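Local coordinates for protein glutathione synthetase-like effector 30 (Gpa-GSS30-apo) (Globodera pallida, PDB 5OET) that probably acts in plant parasitism as a nematode effector derived from glutathione synthetase, the ATP-dependent ligase that completes glutathione, at residues 246-251 / 309-314; 298-303 / 333-338. All coordinates share one frame; numbering follows the deposited sequence.

Contact 1 (246-251 / 309-314); sequences VILFLH and AVVFDR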
loop_
_atom_site.group_PDB
_atom_site.type_symbol
_atom_site.label_atom_id
_atom_site.label_comp_id
_atom_site.label_asym_id
_atom_site.label_seq_id
_atom_site.Cartn_x
_atom_site.Cartn_y
_atom_site.Cartn_z
ATOM N N VAL A 246 -13.630 -23.912 0.147
ATOM C CA VAL A 246 -13.237 -22.507 0.205
ATOM C C VAL A 246 -12.983 -22.103 1.628
ATOM O O VAL A 246 -13.476 -22.724 2.556
ATOM C CB VAL A 246 -14.345 -21.541 -0.328
ATOM C CG1 VAL A 246 -14.824 -21.969 -1.709
ATOM C CG2 VAL A 246 -15.541 -21.401 0.643
ATOM N N ILE A 247 -12.268 -21.008 1.782
ATOM C CA ILE A 247 -12.073 -20.383 3.065
ATOM C C ILE A 247 -12.981 -19.143 3.148
ATOM O O ILE A 247 -12.947 -18.275 2.269
ATOM C CB ILE A 247 -10.605 -19.995 3.235
ATOM C CG1 ILE A 247 -9.749 -21.253 3.342
ATOM C CG2 ILE A 247 -10.434 -19.148 4.479
ATOM C CD1 ILE A 247 -8.278 -20.977 3.149
ATOM N N LEU A 248 -13.776 -19.056 4.215
ATOM C CA LEU A 248 -14.732 -17.980 4.369
ATOM C C LEU A 248 -14.148 -16.900 5.254
ATOM O O LEU A 248 -13.676 -17.192 6.362
ATOM C CB LEU A 248 -16.008 -18.514 4.986
ATOM C CG LEU A 248 -17.276 -17.675 4.852
ATOM C CD1 LEU A 248 -17.663 -17.508 3.387
ATOM C CD2 LEU A 248 -18.404 -18.360 5.624
ATOM N N PHE A 249 -14.146 -15.661 4.748
ATOM C CA PHE A 249 -13.785 -14.492 5.542
ATOM C C PHE A 249 -15.106 -13.823 5.877
ATOM O O PHE A 249 -15.811 -13.304 4.970
ATOM C CB PHE A 249 -12.853 -13.551 4.781
ATOM C CG PHE A 249 -11.440 -14.043 4.701
ATOM C CD1 PHE A 249 -11.114 -15.154 3.941
ATOM C CD2 PHE A 249 -10.438 -13.417 5.389
ATOM C CE1 PHE A 249 -9.805 -15.626 3.857
ATOM C CE2 PHE A 249 -9.113 -13.880 5.302
ATOM C CZ PHE A 249 -8.803 -15.000 4.544
ATOM N N LEU A 250 -15.448 -13.870 7.166
ATOM C CA LEU A 250 -16.687 -13.317 7.672
ATOM C C LEU A 250 -16.409 -11.964 8.325
ATOM O O LEU A 250 -15.666 -11.886 9.299
ATOM C CB LEU A 250 -17.276 -14.296 8.677
ATOM C CG LEU A 250 -18.776 -14.303 8.934
ATOM C CD1 LEU A 250 -19.561 -14.449 7.646
ATOM C CD2 LEU A 250 -19.092 -15.451 9.868
ATOM N N HIS A 251 -16.993 -10.901 7.762
ATOM C CA HIS A 251 -16.784 -9.527 8.245
ATOM C C HIS A 251 -18.086 -8.934 8.747
ATOM O O HIS A 251 -19.148 -9.448 8.466
ATOM C CB HIS A 251 -16.196 -8.662 7.126
ATOM C CG HIS A 251 -14.763 -8.958 6.855
ATOM N ND1 HIS A 251 -13.756 -8.218 7.411
ATOM C CD2 HIS A 251 -14.161 -9.952 6.159
ATOM C CE1 HIS A 251 -12.590 -8.718 7.046
ATOM N NE2 HIS A 251 -12.806 -9.797 6.322
ATOM N N ALA A 309 -14.267 -24.937 4.223
ATOM C CA ALA A 309 -13.303 -25.667 5.048
ATOM C C ALA A 309 -12.967 -24.922 6.347
ATOM O O ALA A 309 -12.846 -25.536 7.411
ATOM C CB ALA A 309 -12.032 -25.938 4.263
ATOM N N VAL A 310 -12.805 -23.602 6.249
ATOM C CA VAL A 310 -12.397 -22.750 7.354
ATOM C C VAL A 310 -13.301 -21.544 7.396
ATOM O O VAL A 310 -13.488 -20.906 6.377
ATOM C CB VAL A 310 -10.969 -22.231 7.133
ATOM C CG1 VAL A 310 -10.489 -21.405 8.330
ATOM C CG2 VAL A 310 -10.030 -23.383 6.847
ATOM N N VAL A 311 -13.844 -21.217 8.562
ATOM C CA VAL A 311 -14.521 -19.931 8.732
ATOM C C VAL A 311 -13.608 -18.990 9.506
ATOM O O VAL A 311 -13.447 -19.112 10.714
ATOM C CB VAL A 311 -15.889 -20.047 9.404
ATOM C CG1 VAL A 311 -16.512 -18.664 9.567
ATOM C CG2 VAL A 311 -16.805 -20.886 8.552
ATOM N N PHE A 312 -13.003 -18.053 8.791
ATOM C CA PHE A 312 -12.145 -17.075 9.395
ATOM C C PHE A 312 -13.030 -15.922 9.876
ATOM O O PHE A 312 -13.523 -15.132 9.086
ATOM C CB PHE A 312 -11.070 -16.688 8.379
ATOM C CG PHE A 312 -9.852 -16.017 8.971
ATOM C CD1 PHE A 312 -9.346 -16.346 10.234
ATOM C CD2 PHE A 312 -9.181 -15.058 8.230
ATOM C CE1 PHE A 312 -8.213 -15.709 10.733
ATOM C CE2 PHE A 312 -8.053 -14.408 8.726
ATOM C CZ PHE A 312 -7.565 -14.736 9.973
ATOM N N ASP A 313 -13.296 -15.904 11.184
ATOM C CA ASP A 313 -14.129 -14.880 11.852
ATOM C C ASP A 313 -13.336 -13.561 11.979
ATOM O O ASP A 313 -12.279 -13.499 12.629
ATOM C CB ASP A 313 -14.604 -15.334 13.272
ATOM C CG ASP A 313 -16.098 -15.798 13.312
ATOM O OD1 ASP A 313 -16.935 -15.138 12.674
ATOM O OD2 ASP A 313 -16.461 -16.800 14.006
ATOM N N ARG A 314 -13.861 -12.508 11.358
ATOM C CA ARG A 314 -13.307 -11.178 11.474
ATOM C C ARG A 314 -14.438 -10.260 11.937
ATOM O O ARG A 314 -14.674 -9.198 11.369
ATOM C CB ARG A 314 -12.686 -10.748 10.140
ATOM C CG ARG A 314 -11.794 -11.801 9.487
ATOM C CD ARG A 314 -10.443 -11.952 10.170
ATOM N NE ARG A 314 -9.503 -10.941 9.682
ATOM C CZ ARG A 314 -8.623 -10.252 10.423
ATOM N NH1 ARG A 314 -7.844 -9.346 9.826
ATOM N NH2 ARG A 314 -8.526 -10.439 11.747
#
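F249 sets CG anti to its carbonyl carbon (chi1 -76°) and F312 sets CG anti to its backbone N (chi1 -162°), so two side chains leaving the same sheet face side by side meet through their rings. The CD2 edge of F312 is turned toward the face of F249 in an offset edge-to-face pair, planes at 90° and centroids 5.1 Å apart. Further along that face, R314 CB lies over the H251 ring, 3.9 Å from its centroid, a CH-pi contact. The bent R314 chain passes CD over the F312 ring and gives NE to S262 OG and NH2 to I191 O. Beneath them runs a parallel beta ladder of the Rossmann-like alpha/beta sheet: L248 N donates to V310 O (2.9 Å) and L250 N to F312 O (3.0 Å), both almost straight. L248 O and L250 O answer by accepting F312 N (2.7 Å) and R314 N (2.8 Å). Helices 225-240 and 259-270 cover the face of I247, V310, F249 and F312; helix 259-270 belongs to the beta-alpha-beta crossover from 246-251 to strand 279-283. On the other face, L250 CD2 lies 4.1 Å from V311 CG1, and L248 CD2 reaches V311 CG2.

Contact 2 (298-303 / 333-338); sequences FSLILD and STAIKT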
loop_
_atom_site.group_PDB
_atom_site.type_symbol
_atom_site.label_atom_id
_atom_site.label_comp_id
_atom_site.label_asym_id
_atom_site.label_seq_id
_atom_site.Cartn_x
_atom_site.Cartn_y
_atom_site.Cartn_z
ATOM N N PHE A 298 -23.664 -32.104 8.082
ATOM C CA PHE A 298 -23.462 -30.951 8.948
ATOM C C PHE A 298 -22.334 -30.051 8.473
ATOM O O PHE A 298 -21.750 -29.307 9.270
ATOM C CB PHE A 298 -23.280 -31.354 10.407
ATOM C CG PHE A 298 -24.436 -32.112 10.949
ATOM C CD1 PHE A 298 -25.677 -31.486 11.115
ATOM C CD2 PHE A 298 -24.320 -33.457 11.262
ATOM C CE1 PHE A 298 -26.771 -32.186 11.604
ATOM C CE2 PHE A 298 -25.401 -34.155 11.778
ATOM C CZ PHE A 298 -26.632 -33.522 11.934
ATOM N N SER A 299 -22.070 -30.052 7.169
ATOM C CA SER A 299 -21.041 -29.191 6.614
ATOM C C SER A 299 -21.685 -27.868 6.248
ATOM O O SER A 299 -22.868 -27.807 5.953
ATOM C CB SER A 299 -20.306 -29.852 5.439
ATOM O OG SER A 299 -21.106 -29.958 4.299
ATOM N N LEU A 300 -20.892 -26.803 6.322
ATOM C CA LEU A 300 -21.348 -25.454 6.049
ATOM C C LEU A 300 -21.172 -25.210 4.567
ATOM O O LEU A 300 -20.070 -25.403 4.039
ATOM C CB LEU A 300 -20.524 -24.446 6.856
ATOM C CG LEU A 300 -20.924 -22.970 6.809
ATOM C CD1 LEU A 300 -22.211 -22.718 7.568
ATOM C CD2 LEU A 300 -19.787 -22.137 7.394
ATOM N N ILE A 301 -22.253 -24.776 3.911
ATOM C CA ILE A 301 -22.267 -24.567 2.469
ATOM C C ILE A 301 -22.588 -23.113 2.116
ATOM O O ILE A 301 -23.423 -22.507 2.748
ATOM C CB ILE A 301 -23.240 -25.577 1.845
ATOM C CG1 ILE A 301 -22.606 -26.979 1.890
ATOM C CG2 ILE A 301 -23.609 -25.211 0.414
ATOM C CD1 ILE A 301 -23.596 -28.030 2.262
ATOM N N LEU A 302 -21.896 -22.581 1.109
ATOM C CA LEU A 302 -22.032 -21.207 0.643
ATOM C C LEU A 302 -22.636 -21.233 -0.743
ATOM O O LEU A 302 -22.135 -21.932 -1.604
ATOM C CB LEU A 302 -20.660 -20.530 0.586
ATOM C CG LEU A 302 -20.553 -19.149 -0.089
ATOM C CD1 LEU A 302 -21.102 -18.046 0.796
ATOM C CD2 LEU A 302 -19.120 -18.851 -0.468
ATOM N N ASP A 303 -23.700 -20.450 -0.953
ATOM C CA ASP A 303 -24.473 -20.411 -2.216
ATOM C C ASP A 303 -24.884 -21.788 -2.734
ATOM O O ASP A 303 -24.811 -22.069 -3.933
ATOM C CB ASP A 303 -23.677 -19.686 -3.300
ATOM C CG ASP A 303 -23.204 -18.326 -2.864
ATOM O OD1 ASP A 303 -23.961 -17.644 -2.142
ATOM O OD2 ASP A 303 -22.079 -17.936 -3.250
ATOM N N SER A 333 -20.866 -27.071 13.081
ATOM C CA SER A 333 -20.772 -27.539 11.710
ATOM C C SER A 333 -19.361 -28.043 11.505
ATOM O O SER A 333 -18.510 -27.815 12.357
ATOM C CB SER A 333 -21.030 -26.401 10.734
ATOM O OG SER A 333 -19.874 -25.593 10.603
ATOM N N THR A 334 -19.087 -28.666 10.363
ATOM C CA THR A 334 -17.783 -29.269 10.167
ATOM C C THR A 334 -16.671 -28.285 9.785
ATOM O O THR A 334 -15.509 -28.679 9.746
ATOM C CB THR A 334 -17.828 -30.414 9.160
ATOM O OG1 THR A 334 -18.098 -29.903 7.847
ATOM C CG2 THR A 334 -18.884 -31.457 9.605
ATOM N N ALA A 335 -16.989 -27.020 9.511
ATOM C CA ALA A 335 -15.951 -26.049 9.175
ATOM C C ALA A 335 -15.007 -25.843 10.360
ATOM O O ALA A 335 -15.432 -25.889 11.519
ATOM C CB ALA A 335 -16.564 -24.719 8.750
ATOM N N ILE A 336 -13.724 -25.637 10.072
ATOM C CA ILE A 336 -12.779 -25.293 11.111
ATOM C C ILE A 336 -13.052 -23.836 11.485
ATOM O O ILE A 336 -13.176 -22.993 10.614
ATOM C CB ILE A 336 -11.334 -25.492 10.652
ATOM C CG1 ILE A 336 -11.095 -26.969 10.335
ATOM C CG2 ILE A 336 -10.369 -25.015 11.732
ATOM C CD1 ILE A 336 -9.739 -27.247 9.714
ATOM N N LYS A 337 -13.196 -23.566 12.782
ATOM C CA LYS A 337 -13.420 -22.211 13.307
ATOM C C LYS A 337 -12.107 -21.651 13.818
ATOM O O LYS A 337 -11.157 -22.400 14.066
ATOM C CB LYS A 337 -14.457 -22.209 14.435
ATOM C CG LYS A 337 -15.902 -22.059 13.973
ATOM C CD LYS A 337 -16.423 -23.291 13.264
ATOM C CE LYS A 337 -16.497 -24.496 14.184
ATOM N NZ LYS A 337 -17.230 -25.622 13.541
ATOM N N THR A 338 -12.071 -20.329 13.994
ATOM C CA THR A 338 -10.810 -19.574 14.159
ATOM C C THR A 338 -10.889 -18.482 15.248
ATOM O O THR A 338 -10.769 -17.305 14.918
ATOM C CB THR A 338 -10.435 -18.870 12.823
ATOM O OG1 THR A 338 -11.423 -17.868 12.524
ATOM C CG2 THR A 338 -10.323 -19.875 11.638
#
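The carbonyl of F298 is where 298-303 and 333-338 meet. Its O accepts T334 N at 2.9 Å, the donor standing above the carbonyl plane, and also receives a CA-H...O contact from S333 CA. T334 turns both branches to the same side of this bond: OG1, between the backbone N and the carbonyl carbon (chi1 68°), rests 3.3 Å from S299 CB, while CG2, anti to its own carbonyl carbon, lies 3.6 Å from F298 O. The F298 ring leads away to a cation-pi pairing with R157. L300 holds CG anti to its backbone N (chi1 -175°), which carries CD2 to within 4.3 Å of A335 CB, with V311 beside both residues. S333 also puts OG between the backbone N and the carbonyl carbon (chi1 79°); OG is bonded to I330 O and takes a weak bond from A335 N (3.4 Å), in the form of an ST turn. K337 folds back along its own segment through bends at chi2 and chi3, so that NZ donates to A335 O at 2.7 Å, in the carbonyl plane, and to D331 O. Ammonium and hydroxyl gather carbonyls at the C-terminal end of helix 325-331, where the helix dipole would favour a positive charge. Residues 333-335 form the return loop of a beta-alpha-beta crossover, from helix 325-331 into weakly bonded strand 336-337, parallel to 306-314; 298-299 leads into antiparallel strand 300-302.

Overall arrangement
Strand 306-314 ties the two contacts together, their centres about 9 Å apart. It pairs in parallel with 246-251 in contact 1, while I336 of contact 2 continues the parallel pairing on its other edge, through probable bonds from V311 N to I336 O and from I336 N to A309 O. T338 OG1 also bonds to V311 O and D313 N. Contact 1 is buried sheet interior, with a regular backbone ladder, rings and aliphatic groups on the face under helices 225-240 and 259-270, and leucines and V311 on the other. Contact 2 is also largely buried but lies farther out, with F298 and T334 partly exposed; one backbone bond joins its segments, and S333 and K337 hold the turn.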